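Local coordinates for protein putative metal-dependent phosphoesterase (Bifidobacterium adolescentis ATCC 15703, PDB 3E0F) that probably acts as a metal-dependent phosphoesterase of the PHP family, cleaving phosphate esters of nucleotides or nucleic acids at a site holding iron and zinc, at residues A[13-18]-A[69-74]; A[20-25]-A[136-141]; A[109-114]-A[142-147]; A[204-209]-A[232-237]. All coordinates share one frame; numbering follows the deposited sequence. Where two conformers were deposited one is given.

In the fold
From the N terminus, residues 13-18 pack against 69-74 in contact 1, which closes a loop of 50 residues and ties strand 15-19 to strand 70-80. Before it closes, contact 2 has opened at 20-25, so the two cross, and both reach the same iron. Contact 2 ties the loop after strand 15-19 to the loop before helix 146-155, closing at 136-141. Contact 3 has by then opened at 109-114, tying helix 97-121 to the start of helix 146-155, so these two cross as well; a probable backbone hydrogen bond joins Phe23 to Thr143. Contact 4 follows in series, tying 204-209 to 232-237 beyond neighbouring strands of the sheet; its His234 packs on His18 of contact 1.

Contact 1 (A[13-18]-A[69-74]). With FE (Fe (III) ion), chain D.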
loop_
_atom_site.group_PDB
_atom_site.type_symbol
_atom_site.label_atom_id
_atom_site.label_comp_id
_atom_site.label_asym_id
_atom_site.label_seq_id
_atom_site.Cartn_x
_atom_site.Cartn_y
_atom_site.Cartn_z
ATOM N N GLN A 13 3.201 9.604 19.059
ATOM C CA GLN A 13 2.346 8.459 19.272
ATOM C C GLN A 13 1.092 8.501 18.421
ATOM O O GLN A 13 0.627 9.566 18.003
ATOM C CB GLN A 13 1.948 8.319 20.744
ATOM C CG GLN A 13 1.516 9.586 21.439
ATOM C CD GLN A 13 2.490 9.976 22.544
ATOM O OE1 GLN A 13 3.146 11.021 22.478
ATOM N NE2 GLN A 13 2.601 9.116 23.560
ATOM N N GLY A 14 0.536 7.321 18.180
ATOM C CA GLY A 14 -0.598 7.206 17.308
ATOM C C GLY A 14 -0.637 5.862 16.630
ATOM O O GLY A 14 -0.250 4.841 17.205
ATOM N N TRP A 15 -1.095 5.882 15.395
ATOM C CA TRP A 15 -1.409 4.688 14.647
ATOM C C TRP A 15 -0.515 4.575 13.441
ATOM O O TRP A 15 -0.235 5.566 12.782
ATOM C CB TRP A 15 -2.823 4.813 14.112
ATOM C CG TRP A 15 -3.887 4.755 15.133
ATOM C CD1 TRP A 15 -3.992 5.510 16.272
ATOM C CD2 TRP A 15 -5.048 3.946 15.080
ATOM N NE1 TRP A 15 -5.146 5.205 16.929
ATOM C CE2 TRP A 15 -5.808 4.234 16.227
ATOM C CE3 TRP A 15 -5.510 2.981 14.186
ATOM C CZ2 TRP A 15 -7.009 3.601 16.498
ATOM C CZ3 TRP A 15 -6.691 2.374 14.443
ATOM C CH2 TRP A 15 -7.440 2.678 15.592
ATOM N N ASP A 16 -0.098 3.366 13.114
ATOM C CA ASP A 16 0.640 3.142 11.869
ATOM C C ASP A 16 -0.358 2.573 10.898
ATOM O O ASP A 16 -0.704 1.388 10.980
ATOM C CB ASP A 16 1.822 2.178 12.090
ATOM C CG ASP A 16 2.652 1.984 10.838
ATOM O OD1 ASP A 16 2.259 2.513 9.791
ATOM O OD2 ASP A 16 3.694 1.297 10.892
ATOM N N ILE A 17 -0.837 3.409 9.985
ATOM C CA ILE A 17 -1.939 3.008 9.097
ATOM C C ILE A 17 -1.529 2.535 7.689
ATOM O O ILE A 17 -2.372 2.416 6.784
ATOM C CB ILE A 17 -3.083 4.068 9.050
ATOM C CG1 ILE A 17 -2.659 5.341 8.349
ATOM C CG2 ILE A 17 -3.594 4.356 10.478
ATOM C CD1 ILE A 17 -3.772 6.335 8.241
ATOM N N HIS A 18 -0.272 2.149 7.544
ATOM C CA HIS A 18 0.263 1.706 6.254
ATOM C C HIS A 18 1.237 0.482 6.412
ATOM O O HIS A 18 2.463 0.612 6.426
ATOM C CB HIS A 18 0.938 2.920 5.594
ATOM C CG HIS A 18 1.258 2.745 4.147
ATOM N ND1 HIS A 18 1.642 3.801 3.347
ATOM C CD2 HIS A 18 1.273 1.645 3.359
ATOM C CE1 HIS A 18 1.873 3.356 2.128
ATOM N NE2 HIS A 18 1.673 2.051 2.112
ATOM N N PRO A 69 -6.738 -1.648 18.635
ATOM C CA PRO A 69 -7.596 -1.053 17.593
ATOM C C PRO A 69 -7.013 -1.186 16.190
ATOM O O PRO A 69 -5.818 -1.077 16.008
ATOM C CB PRO A 69 -7.671 0.426 17.988
ATOM C CG PRO A 69 -7.384 0.450 19.479
ATOM C CD PRO A 69 -6.440 -0.706 19.727
ATOM N N LEU A 70 -7.881 -1.377 15.207
ATOM C CA LEU A 70 -7.510 -1.722 13.851
ATOM C C LEU A 70 -8.333 -0.934 12.850
ATOM O O LEU A 70 -9.555 -0.831 12.965
ATOM C CB LEU A 70 -7.731 -3.223 13.608
ATOM C CG LEU A 70 -7.454 -3.795 12.201
ATOM C CD1 LEU A 70 -5.967 -3.864 11.867
ATOM C CD2 LEU A 70 -8.071 -5.139 12.053
ATOM N N LEU A 71 -7.639 -0.422 11.836
ATOM C CA LEU A 71 -8.248 0.215 10.691
ATOM C C LEU A 71 -8.129 -0.789 9.536
ATOM O O LEU A 71 -7.082 -1.362 9.318
ATOM C CB LEU A 71 -7.490 1.502 10.389
ATOM C CG LEU A 71 -8.162 2.824 10.093
ATOM C CD1 LEU A 71 -8.981 3.252 11.282
ATOM C CD2 LEU A 71 -7.097 3.891 9.745
ATOM N N LEU A 72 -9.201 -1.001 8.800
ATOM C CA LEU A 72 -9.205 -1.956 7.714
ATOM C C LEU A 72 -8.964 -1.203 6.426
ATOM O O LEU A 72 -9.737 -0.324 6.085
ATOM C CB LEU A 72 -10.555 -2.683 7.662
ATOM C CG LEU A 72 -10.768 -3.710 8.784
ATOM C CD1 LEU A 72 -12.155 -4.381 8.689
ATOM C CD2 LEU A 72 -9.638 -4.742 8.765
ATOM N N GLY A 73 -7.882 -1.531 5.718
ATOM C CA GLY A 73 -7.500 -0.770 4.539
ATOM C C GLY A 73 -6.853 -1.553 3.427
ATOM O O GLY A 73 -6.662 -2.768 3.518
ATOM N N THR A 74 -6.519 -0.828 2.358
ATOM C CA THR A 74 -6.037 -1.422 1.116
ATOM C C THR A 74 -5.237 -0.364 0.418
ATOM O O THR A 74 -5.664 0.747 0.373
ATOM C CB THR A 74 -7.224 -1.824 0.171
ATOM O OG1 THR A 74 -8.009 -2.862 0.769
ATOM C CG2 THR A 74 -6.716 -2.297 -1.192
HETATM FE FE FE D . 2.668 0.616 0.752
#
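The indole of Trp15 points its six-membered ring at the start of strand 70-80. At its edge, near the ring plane, lies the backbone N of Leu71, 3.9 Å from CZ3. Pro69 approaches obliquely, its CB reaching CH2 at 3.3 Å, and the two side chains cross at about a right angle. CZ3 also touches Leu71 CD1 at 4.0 Å. With CG anti to the carbonyl carbon (chi1 -69°), the indole reaches over to Pro69 and Leu71. Asp278 and Val281 of helix 278-287 pack on the same ring.

Two residues further on, on the same side of the strand, Ile17 also faces Leu71. Its CG2 methyl rests on Leu71 CD2 at 3.6 Å, so CD1 of the leucine meets the indole and CD2 the isoleucine. The segments are second neighbours in the sheet. Their axes come within 8.3 Å and run 22° apart, with strand 44-50 bridging them by backbone hydrogen bonds to both, so side chains of 13-18 meet both side chains and backbone of 69-74.

The next residue, His18, binds iron through NE2 at 2.2 Å, with His20 and Asp261, while ND1 is hydrogen-bonded to Glu231. Such apolar packing between alternate parallel strands, with His18 near the end of one and Glu75 further along the other binding the same iron, fits the TIM-barrel-like PHP domain.

Contact 2 (A[20-25]-A[136-141]); sequences HTVFSD and VKEGER. With ZN (zinc ion), chain B; FE (Fe (III) ion), chain D.
Val22 and Phe23 sit at the middle of a type I beta turn, Thr21 to Ser24, and press against the loop of 136-141. An ST turn reinforces this turn, Phe23 N donating to Thr21 OG1.

The aromatic contacts dominate. Glu138 lies over one face of the Phe23 ring: its CG makes a CH-pi contact 3.8 Å from the centroid, and its bend at chi2 (-78°) lays the carboxylate nearly parallel to the ring, 7° apart. Arg141 meets the same ring differently, with Phe23 CE1 sitting 3.6 Å from Arg141 CZ over one face of the guanidinium, the two planes 80° apart. Charge links the two partners, as Arg141 NH2 stands 3.5 Å from Glu138 OE1 without any N-H aimed at the oxygen.

Apolar contacts fall to Val22. Its CG2 meets Glu138 CG at 3.4 Å, while CG1 touches Lys137 CB at 3.7 Å.

Metal bonds flank the turn, His20 NE2 binding iron and Asp25 OD2 binding zinc, the latter with His50 and His263. Thr142 OG1, hydrogen-bonded to both Val22 O and Glu138 N, clamps the two segments together. One ordered water also spans them, accepting from Lys137 N at 2.9 Å and donating to Val22 O at 2.6 Å.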
loop_
_atom_site.group_PDB
_atom_site.type_symbol
_atom_site.label_atom_id
_atom_site.label_comp_id
_atom_site.label_asym_id
_atom_site.label_seq_id
_atom_site.Cartn_x
_atom_site.Cartn_y
_atom_site.Cartn_z
ATOM N N HIS A 20 1.916 -3.783 5.344
ATOM C CA HIS A 20 1.669 -4.884 4.447
ATOM C C HIS A 20 1.960 -6.244 5.106
ATOM O O HIS A 20 2.858 -6.373 5.959
ATOM C CB HIS A 20 2.546 -4.701 3.227
ATOM C CG HIS A 20 2.254 -3.445 2.481
ATOM N ND1 HIS A 20 1.338 -3.392 1.464
ATOM C CD2 HIS A 20 2.715 -2.184 2.634
ATOM C CE1 HIS A 20 1.252 -2.157 1.010
ATOM N NE2 HIS A 20 2.088 -1.403 1.696
ATOM N N THR A 21 1.203 -7.255 4.682
ATOM C CA THR A 21 1.320 -8.599 5.193
ATOM C C THR A 21 1.522 -9.540 4.016
ATOM O O THR A 21 1.638 -9.099 2.873
ATOM C CB THR A 21 0.051 -9.012 5.939
ATOM O OG1 THR A 21 -0.998 -9.206 4.980
ATOM C CG2 THR A 21 -0.352 -7.958 7.010
ATOM N N VAL A 22 1.576 -10.830 4.318
ATOM C CA VAL A 22 1.706 -11.903 3.339
ATOM C C VAL A 22 0.585 -11.957 2.323
ATOM O O VAL A 22 0.740 -12.591 1.285
ATOM C CB VAL A 22 1.747 -13.303 4.011
ATOM C CG1 VAL A 22 3.100 -13.540 4.620
ATOM C CG2 VAL A 22 0.590 -13.471 5.022
ATOM N N PHE A 23 -0.544 -11.343 2.628
ATOM C CA PHE A 23 -1.631 -11.229 1.656
ATOM C C PHE A 23 -1.364 -10.275 0.481
ATOM O O PHE A 23 -2.189 -10.175 -0.420
ATOM C CB PHE A 23 -2.909 -10.847 2.357
ATOM C CG PHE A 23 -3.503 -11.968 3.128
ATOM C CD1 PHE A 23 -4.206 -12.984 2.468
ATOM C CD2 PHE A 23 -3.359 -12.032 4.502
ATOM C CE1 PHE A 23 -4.755 -14.025 3.167
ATOM C CE2 PHE A 23 -3.902 -13.074 5.214
ATOM C CZ PHE A 23 -4.611 -14.085 4.538
ATOM N N SER A 24 -0.234 -9.565 0.525
ATOM C CA SER A 24 0.345 -8.895 -0.632
ATOM C C SER A 24 1.858 -9.144 -0.575
ATOM O O SER A 24 2.284 -10.282 -0.735
ATOM C CB SER A 24 -0.057 -7.405 -0.738
ATOM O OG SER A 24 0.288 -6.622 0.400
ATOM N N ASP A 25 2.669 -8.126 -0.297
ATOM C CA ASP A 25 4.127 -8.254 -0.402
ATOM C C ASP A 25 4.887 -8.046 0.892
ATOM O O ASP A 25 6.100 -7.851 0.859
ATOM C CB ASP A 25 4.673 -7.298 -1.454
ATOM C CG ASP A 25 4.296 -5.840 -1.188
ATOM O OD1 ASP A 25 3.551 -5.563 -0.234
ATOM O OD2 ASP A 25 4.727 -4.972 -1.973
ATOM N N VAL A 136 5.093 -16.573 -2.684
ATOM C CA VAL A 136 3.713 -16.166 -2.486
ATOM C C VAL A 136 3.174 -16.969 -1.314
ATOM O O VAL A 136 3.038 -18.182 -1.416
ATOM C CB VAL A 136 2.898 -16.404 -3.766
ATOM C CG1 VAL A 136 1.416 -16.159 -3.531
ATOM C CG2 VAL A 136 3.433 -15.517 -4.887
ATOM N N LYS A 137 2.902 -16.315 -0.188
ATOM C CA LYS A 137 2.698 -17.054 1.063
ATOM C C LYS A 137 1.245 -17.393 1.424
ATOM O O LYS A 137 1.014 -18.212 2.293
ATOM C CB LYS A 137 3.401 -16.343 2.237
ATOM C CG LYS A 137 4.975 -16.307 2.163
ATOM C CD LYS A 137 5.594 -17.658 1.736
ATOM C CE LYS A 137 7.024 -17.898 2.249
ATOM N NZ LYS A 137 8.099 -17.452 1.329
ATOM N N GLU A 138 0.267 -16.806 0.740
ATOM C CA GLU A 138 -1.146 -17.076 1.050
ATOM C C GLU A 138 -1.923 -17.612 -0.158
ATOM O O GLU A 138 -3.155 -17.575 -0.197
ATOM C CB GLU A 138 -1.807 -15.821 1.667
ATOM C CG GLU A 138 -1.285 -15.488 3.086
ATOM C CD GLU A 138 -1.877 -16.368 4.221
ATOM O OE1 GLU A 138 -2.642 -17.321 3.951
ATOM O OE2 GLU A 138 -1.593 -16.072 5.406
ATOM N N GLY A 139 -1.183 -18.137 -1.127
ATOM C CA GLY A 139 -1.765 -18.815 -2.261
ATOM C C GLY A 139 -2.508 -17.856 -3.163
ATOM O O GLY A 139 -1.977 -16.818 -3.561
ATOM N N GLU A 140 -3.747 -18.207 -3.483
ATOM C CA GLU A 140 -4.551 -17.405 -4.383
ATOM C C GLU A 140 -5.050 -16.145 -3.690
ATOM O O GLU A 140 -5.559 -15.243 -4.345
ATOM C CB GLU A 140 -5.719 -18.231 -4.982
ATOM C CG GLU A 140 -6.763 -18.821 -3.973
ATOM C CD GLU A 140 -7.939 -19.540 -4.675
ATOM O OE1 GLU A 140 -7.714 -20.191 -5.728
ATOM O OE2 GLU A 140 -9.087 -19.445 -4.172
ATOM N N ARG A 141 -4.898 -16.076 -2.376
ATOM C CA ARG A 141 -5.238 -14.858 -1.651
ATOM C C ARG A 141 -4.117 -13.824 -1.502
ATOM O O ARG A 141 -4.344 -12.757 -0.928
ATOM C CB ARG A 141 -5.812 -15.213 -0.293
ATOM C CG ARG A 141 -7.206 -15.815 -0.440
ATOM C CD ARG A 141 -7.820 -15.997 0.892
ATOM N NE ARG A 141 -6.956 -16.846 1.696
ATOM C CZ ARG A 141 -6.982 -16.907 3.023
ATOM N NH1 ARG A 141 -7.848 -16.178 3.719
ATOM N NH2 ARG A 141 -6.135 -17.713 3.658
HETATM ZN ZN ZN B . 4.122 -3.051 -1.221
HETATM FE FE FE D . 2.668 0.616 0.752
HETATM O O HOH W 1 2.922 -13.426 0.138
#

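Contact 3 (A[109-114]-A[142-147]); sequences ARLRRT and TTIGRP. With PO4 (phosphate ion), chain F.
Arg113 and Arg146 converge on a bound phosphate, the NH1 of the first lying 4.0 Å from CD of the second, with guanidinium planes 17° apart. Phosphate O4 takes two weak bonds: Arg113 NH2 reaches it at 3.1 Å from near the guanidinium plane, and the backbone N of Arg146, at the start of helix 146-155, at 3.3 Å. Arg110 brings CD and NE alongside, CD 3.5 Å from the same O4. Three arginines thus surround the phosphate, which probably makes the pocket attractive to anions.

The next layer holds these groups in position. The Arg110 chain is bent at chi2 and chi3, which folds it beside Gly145; its CD lies 3.7 Å from Gly145 CA, where the glycine offers no side chain. At the far end NH1 packs on the CG2 methyl of Thr143 at 3.2 Å, and NH2 makes a salt bridge to Asp51. Arg113 NH1 is bonded to Ile178 O, while NH2 is the nitrogen that faces the phosphate. Thr143 in turn bonds His50 O through OG1, and His50 is a zinc ligand.

Further out, Thr114 places OG1 3.7 Å from Gly145 CA, and its hydroxyl and backbone N meet Arg110 O from opposite faces of that carbonyl. Leu111 CD1 and Ile144 CD1 complete the apolar side at 4.0 Å.

Arg110, Arg113 and Arg146 all bind AMP, so the phosphate, though probably from the crystallisation liquor, sits in a nucleotide site: an arginine-lined anion pocket between helix 97-121 and helix 146-155, next to the metal centre of a PHP domain.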
loop_
_atom_site.group_PDB
_atom_site.type_symbol
_atom_site.label_atom_id
_atom_site.label_comp_id
_atom_site.label_asym_id
_atom_site.label_seq_id
_atom_site.Cartn_x
_atom_site.Cartn_y
_atom_site.Cartn_z
ATOM N N ALA A 109 -4.428 -8.439 -14.078
ATOM C CA ALA A 109 -3.503 -7.758 -14.971
ATOM C C ALA A 109 -2.080 -7.875 -14.425
ATOM O O ALA A 109 -1.134 -8.114 -15.177
ATOM C CB ALA A 109 -3.908 -6.278 -15.132
ATOM N N ARG A 110 -1.951 -7.717 -13.109
ATOM C CA ARG A 110 -0.662 -7.813 -12.420
ATOM C C ARG A 110 -0.099 -9.263 -12.387
ATOM O O ARG A 110 1.101 -9.469 -12.501
ATOM C CB ARG A 110 -0.737 -7.099 -11.036
ATOM C CG ARG A 110 0.172 -7.621 -9.971
ATOM C CD ARG A 110 1.064 -6.597 -9.226
ATOM N NE ARG A 110 0.484 -5.339 -8.761
ATOM C CZ ARG A 110 -0.732 -5.152 -8.255
ATOM N NH1 ARG A 110 -1.617 -6.131 -8.094
ATOM N NH2 ARG A 110 -1.064 -3.929 -7.896
ATOM N N LEU A 111 -0.968 -10.263 -12.296
ATOM C CA LEU A 111 -0.552 -11.666 -12.503
ATOM C C LEU A 111 0.001 -11.962 -13.908
ATOM O O LEU A 111 1.030 -12.611 -14.046
ATOM C CB LEU A 111 -1.711 -12.611 -12.222
ATOM C CG LEU A 111 -1.287 -14.061 -12.164
ATOM C CD1 LEU A 111 -0.191 -14.232 -11.096
ATOM C CD2 LEU A 111 -2.508 -14.933 -11.891
ATOM N N ARG A 112 -0.702 -11.507 -14.940
ATOM C CA ARG A 112 -0.252 -11.690 -16.325
ATOM C C ARG A 112 1.110 -11.032 -16.549
ATOM O O ARG A 112 1.994 -11.602 -17.194
ATOM C CB ARG A 112 -1.268 -11.117 -17.322
ATOM C CG ARG A 112 -1.959 -12.159 -18.194
ATOM C CD ARG A 112 -2.950 -11.523 -19.193
ATOM N NE ARG A 112 -2.359 -10.413 -19.943
ATOM C CZ ARG A 112 -1.522 -10.548 -20.968
ATOM N NH1 ARG A 112 -1.149 -11.751 -21.395
ATOM N NH2 ARG A 112 -1.046 -9.467 -21.569
ATOM N N ARG A 113 1.250 -9.832 -15.998
ATOM C CA ARG A 113 2.444 -9.021 -16.121
ATOM C C ARG A 113 3.659 -9.656 -15.424
ATOM O O ARG A 113 4.781 -9.635 -15.942
ATOM C CB ARG A 113 2.110 -7.675 -15.476
ATOM C CG ARG A 113 2.932 -6.479 -15.911
ATOM C CD ARG A 113 4.184 -6.211 -15.062
ATOM N NE ARG A 113 3.952 -6.219 -13.627
ATOM C CZ ARG A 113 4.476 -5.358 -12.750
ATOM N NH1 ARG A 113 5.275 -4.353 -13.120
ATOM N NH2 ARG A 113 4.155 -5.492 -11.471
ATOM N N THR A 114 3.421 -10.208 -14.240
ATOM C CA THR A 114 4.463 -10.810 -13.433
ATOM C C THR A 114 4.961 -12.110 -14.065
ATOM O O THR A 114 6.142 -12.372 -14.061
ATOM C CB THR A 114 3.955 -11.052 -11.977
ATOM O OG1 THR A 114 3.400 -9.834 -11.479
ATOM C CG2 THR A 114 5.089 -11.494 -11.050
ATOM N N THR A 142 -2.931 -14.119 -2.034
ATOM C CA THR A 142 -1.856 -13.141 -2.117
ATOM C C THR A 142 -1.952 -12.361 -3.429
ATOM O O THR A 142 -2.135 -12.935 -4.499
ATOM C CB THR A 142 -0.470 -13.790 -2.009
ATOM O OG1 THR A 142 -0.333 -14.393 -0.718
ATOM C CG2 THR A 142 0.661 -12.749 -2.217
ATOM N N THR A 143 -1.850 -11.039 -3.330
ATOM C CA THR A 143 -1.667 -10.211 -4.511
ATOM C C THR A 143 -0.221 -10.358 -4.950
ATOM O O THR A 143 0.679 -9.905 -4.241
ATOM C CB THR A 143 -2.009 -8.753 -4.214
ATOM O OG1 THR A 143 -3.350 -8.689 -3.723
ATOM C CG2 THR A 143 -1.901 -7.917 -5.476
ATOM N N ILE A 144 -0.023 -11.047 -6.081
ATOM C CA ILE A 144 1.295 -11.402 -6.601
ATOM C C ILE A 144 1.782 -10.227 -7.363
ATOM O O ILE A 144 1.001 -9.510 -7.936
ATOM C CB ILE A 144 1.288 -12.705 -7.468
ATOM C CG1 ILE A 144 0.610 -13.862 -6.679
ATOM C CG2 ILE A 144 2.720 -13.126 -7.883
ATOM C CD1 ILE A 144 0.662 -15.299 -7.315
ATOM N N GLY A 145 3.084 -9.994 -7.306
ATOM C CA GLY A 145 3.693 -8.821 -7.888
ATOM C C GLY A 145 5.213 -8.864 -7.942
ATOM O O GLY A 145 5.853 -9.851 -7.636
ATOM N N ARG A 146 5.769 -7.750 -8.373
ATOM C CA ARG A 146 7.201 -7.504 -8.478
ATOM C C ARG A 146 8.028 -7.950 -7.252
ATOM O O ARG A 146 9.077 -8.549 -7.426
ATOM C CB ARG A 146 7.365 -6.003 -8.716
ATOM C CG ARG A 146 8.335 -5.517 -9.743
ATOM C CD ARG A 146 7.940 -4.079 -10.093
ATOM N NE ARG A 146 9.087 -3.203 -10.152
ATOM C CZ ARG A 146 9.599 -2.556 -9.116
ATOM N NH1 ARG A 146 9.063 -2.661 -7.906
ATOM N NH2 ARG A 146 10.676 -1.810 -9.297
ATOM N N PRO A 147 7.571 -7.661 -6.016
ATOM C CA PRO A 147 8.345 -8.061 -4.828
ATOM C C PRO A 147 8.549 -9.571 -4.680
ATOM O O PRO A 147 9.544 -9.995 -4.088
ATOM C CB PRO A 147 7.507 -7.531 -3.664
ATOM C CG PRO A 147 6.677 -6.459 -4.260
ATOM C CD PRO A 147 6.340 -6.948 -5.612
HETATM P P PO4 F . 4.250 -3.515 -8.014
HETATM O O1 PO4 F . 5.664 -3.475 -7.455
HETATM O O2 PO4 F . 3.277 -3.286 -6.853
HETATM O O3 PO4 F . 4.153 -2.457 -9.077
HETATM O O4 PO4 F . 3.981 -4.930 -8.431
#

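Contact 4 (A[204-209]-A[232-237]); sequences AGDPQR and VWHRGN
The carboxamide of Asn237 reaches across to Gly205 and works in two directions. Its OD1 takes the Gly205 N-H at 2.9 Å, a weak bond with an angle of only 125°. On the other branch ND2 turns back to its own segment and gives a nearly straight bond to Val232 O at 2.9 Å (173°), with the oxygen in the amide plane; Glu231 O is a further partner of ND2. The straight bond mainly sets the amide's rotation, and the weak one agrees with it. CG stands anti to the carbonyl carbon (chi1 -72°), which brings OD1 to the backbone N of Gly205.

Asp206 lies alongside Gly236 instead of pointing at it. Its CA makes a CA-H...O contact with Gly236 O at 3.3 Å, and its OD2 rests 3.6 Å from Gly236 CA. OD1 takes the N-H of Gln208 at 3.2 Å from above the carboxylate plane, forming an Asx turn, and a water donates both to this oxygen, at 3.1 Å, and to Gly236 O.

The glycine sits in a type I beta turn, His234 to Asn237. Its N donates to His234 ND1 at 2.9 Å, slightly out of the ring plane, and so sets the ring's rotation. The other nitrogen, NE2, is hydrogen-bonded to Asp261, an iron ligand, which makes His234 a second-shell residue. Its ring also meets that of His203, a ligand of the second iron.

Loops following strands 198-202 and 229-233 thus meet beside the metals, consistent with the PHP fold, whose metal site lies at the C-terminal ends of its barrel strands.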
loop_
_atom_site.group_PDB
_atom_site.type_symbol
_atom_site.label_atom_id
_atom_site.label_comp_id
_atom_site.label_asym_id
_atom_site.label_seq_id
_atom_site.Cartn_x
_atom_site.Cartn_y
_atom_site.Cartn_z
ATOM N N ALA A 204 2.995 10.864 -1.747
ATOM C CA ALA A 204 2.889 11.651 -2.977
ATOM C C ALA A 204 4.117 12.525 -3.226
ATOM O O ALA A 204 4.286 13.061 -4.323
ATOM C CB ALA A 204 1.604 12.507 -2.964
ATOM N N GLY A 205 4.960 12.666 -2.206
ATOM C CA GLY A 205 6.233 13.355 -2.335
ATOM C C GLY A 205 7.432 12.488 -2.692
ATOM O O GLY A 205 8.526 12.999 -2.762
ATOM N N ASP A 206 7.214 11.200 -2.957
ATOM C CA ASP A 206 8.295 10.217 -3.168
ATOM C C ASP A 206 8.706 10.080 -4.674
ATOM O O ASP A 206 7.944 9.521 -5.482
ATOM C CB ASP A 206 7.862 8.864 -2.562
ATOM C CG ASP A 206 8.977 7.835 -2.500
ATOM O OD1 ASP A 206 10.080 8.058 -3.045
ATOM O OD2 ASP A 206 8.745 6.774 -1.883
ATOM N N PRO A 207 9.914 10.590 -5.036
ATOM C CA PRO A 207 10.439 10.561 -6.413
ATOM C C PRO A 207 11.236 9.282 -6.818
ATOM O O PRO A 207 11.933 9.294 -7.852
ATOM C CB PRO A 207 11.352 11.800 -6.454
ATOM C CG PRO A 207 11.854 11.972 -5.028
ATOM C CD PRO A 207 10.870 11.254 -4.115
ATOM N N GLN A 208 11.155 8.213 -6.009
ATOM C CA GLN A 208 11.472 6.852 -6.469
ATOM C C GLN A 208 10.232 6.319 -7.216
ATOM O O GLN A 208 9.079 6.697 -6.883
ATOM C CB GLN A 208 11.848 5.948 -5.291
ATOM C CG GLN A 208 13.100 6.398 -4.549
ATOM N N ARG A 209 10.469 5.487 -8.239
ATOM C CA ARG A 209 9.397 4.967 -9.129
ATOM C C ARG A 209 9.092 5.923 -10.286
ATOM O O ARG A 209 9.267 5.563 -11.465
ATOM C CB ARG A 209 8.092 4.691 -8.360
ATOM N N VAL A 232 1.653 12.348 4.674
ATOM C CA VAL A 232 2.775 13.237 4.781
ATOM C C VAL A 232 3.954 12.569 5.481
ATOM O O VAL A 232 5.084 12.667 5.031
ATOM C CB VAL A 232 2.406 14.501 5.572
ATOM C CG1 VAL A 232 3.659 15.365 5.733
ATOM C CG2 VAL A 232 1.280 15.225 4.876
ATOM N N TRP A 233 3.690 11.892 6.591
ATOM C CA TRP A 233 4.786 11.322 7.391
ATOM C C TRP A 233 5.087 9.934 6.851
ATOM O O TRP A 233 4.450 8.931 7.197
ATOM C CB TRP A 233 4.454 11.311 8.880
ATOM C CG TRP A 233 3.710 12.535 9.360
ATOM C CD1 TRP A 233 2.440 12.564 9.869
ATOM C CD2 TRP A 233 4.168 13.894 9.365
ATOM N NE1 TRP A 233 2.091 13.843 10.206
ATOM C CE2 TRP A 233 3.134 14.679 9.920
ATOM C CE3 TRP A 233 5.363 14.524 8.990
ATOM C CZ2 TRP A 233 3.243 16.053 10.066
ATOM C CZ3 TRP A 233 5.473 15.886 9.155
ATOM C CH2 TRP A 233 4.424 16.636 9.685
ATOM N N HIS A 234 6.031 9.912 5.930
ATOM C CA HIS A 234 6.458 8.693 5.274
ATOM C C HIS A 234 7.908 8.901 4.868
ATOM O O HIS A 234 8.295 9.998 4.444
ATOM C CB HIS A 234 5.584 8.459 4.052
ATOM C CG HIS A 234 5.872 7.185 3.337
ATOM N ND1 HIS A 234 6.971 7.023 2.533
ATOM C CD2 HIS A 234 5.167 6.041 3.247
ATOM C CE1 HIS A 234 6.960 5.813 2.020
ATOM N NE2 HIS A 234 5.864 5.203 2.421
ATOM N N ARG A 235 8.728 7.874 5.019
ATOM C CA ARG A 235 10.150 8.039 4.772
ATOM C C ARG A 235 10.479 8.449 3.348
ATOM O O ARG A 235 11.501 9.058 3.119
ATOM C CB ARG A 235 10.932 6.809 5.168
ATOM C CG ARG A 235 10.791 5.606 4.239
ATOM C CD ARG A 235 11.163 4.428 5.061
ATOM N NE ARG A 235 12.470 3.952 4.757
ATOM C CZ ARG A 235 13.325 3.446 5.633
ATOM N NH1 ARG A 235 13.045 3.359 6.923
ATOM N NH2 ARG A 235 14.490 3.030 5.189
ATOM N N GLY A 236 9.621 8.152 2.397
ATOM C CA GLY A 236 9.874 8.581 1.024
ATOM C C GLY A 236 9.604 10.045 0.705
ATOM O O GLY A 236 9.984 10.491 -0.365
ATOM N N ASN A 237 8.946 10.784 1.611
ATOM C CA ASN A 237 8.628 12.207 1.402
ATOM C C ASN A 237 9.703 13.036 2.000
ATOM O O ASN A 237 9.782 13.126 3.198
ATOM C CB ASN A 237 7.322 12.634 2.089
ATOM C CG ASN A 237 6.086 12.098 1.420
ATOM O OD1 ASN A 237 6.103 11.753 0.240
ATOM N ND2 ASN A 237 4.984 12.023 2.185
HETATM O O HOH W 2 12.103 9.726 -1.348
#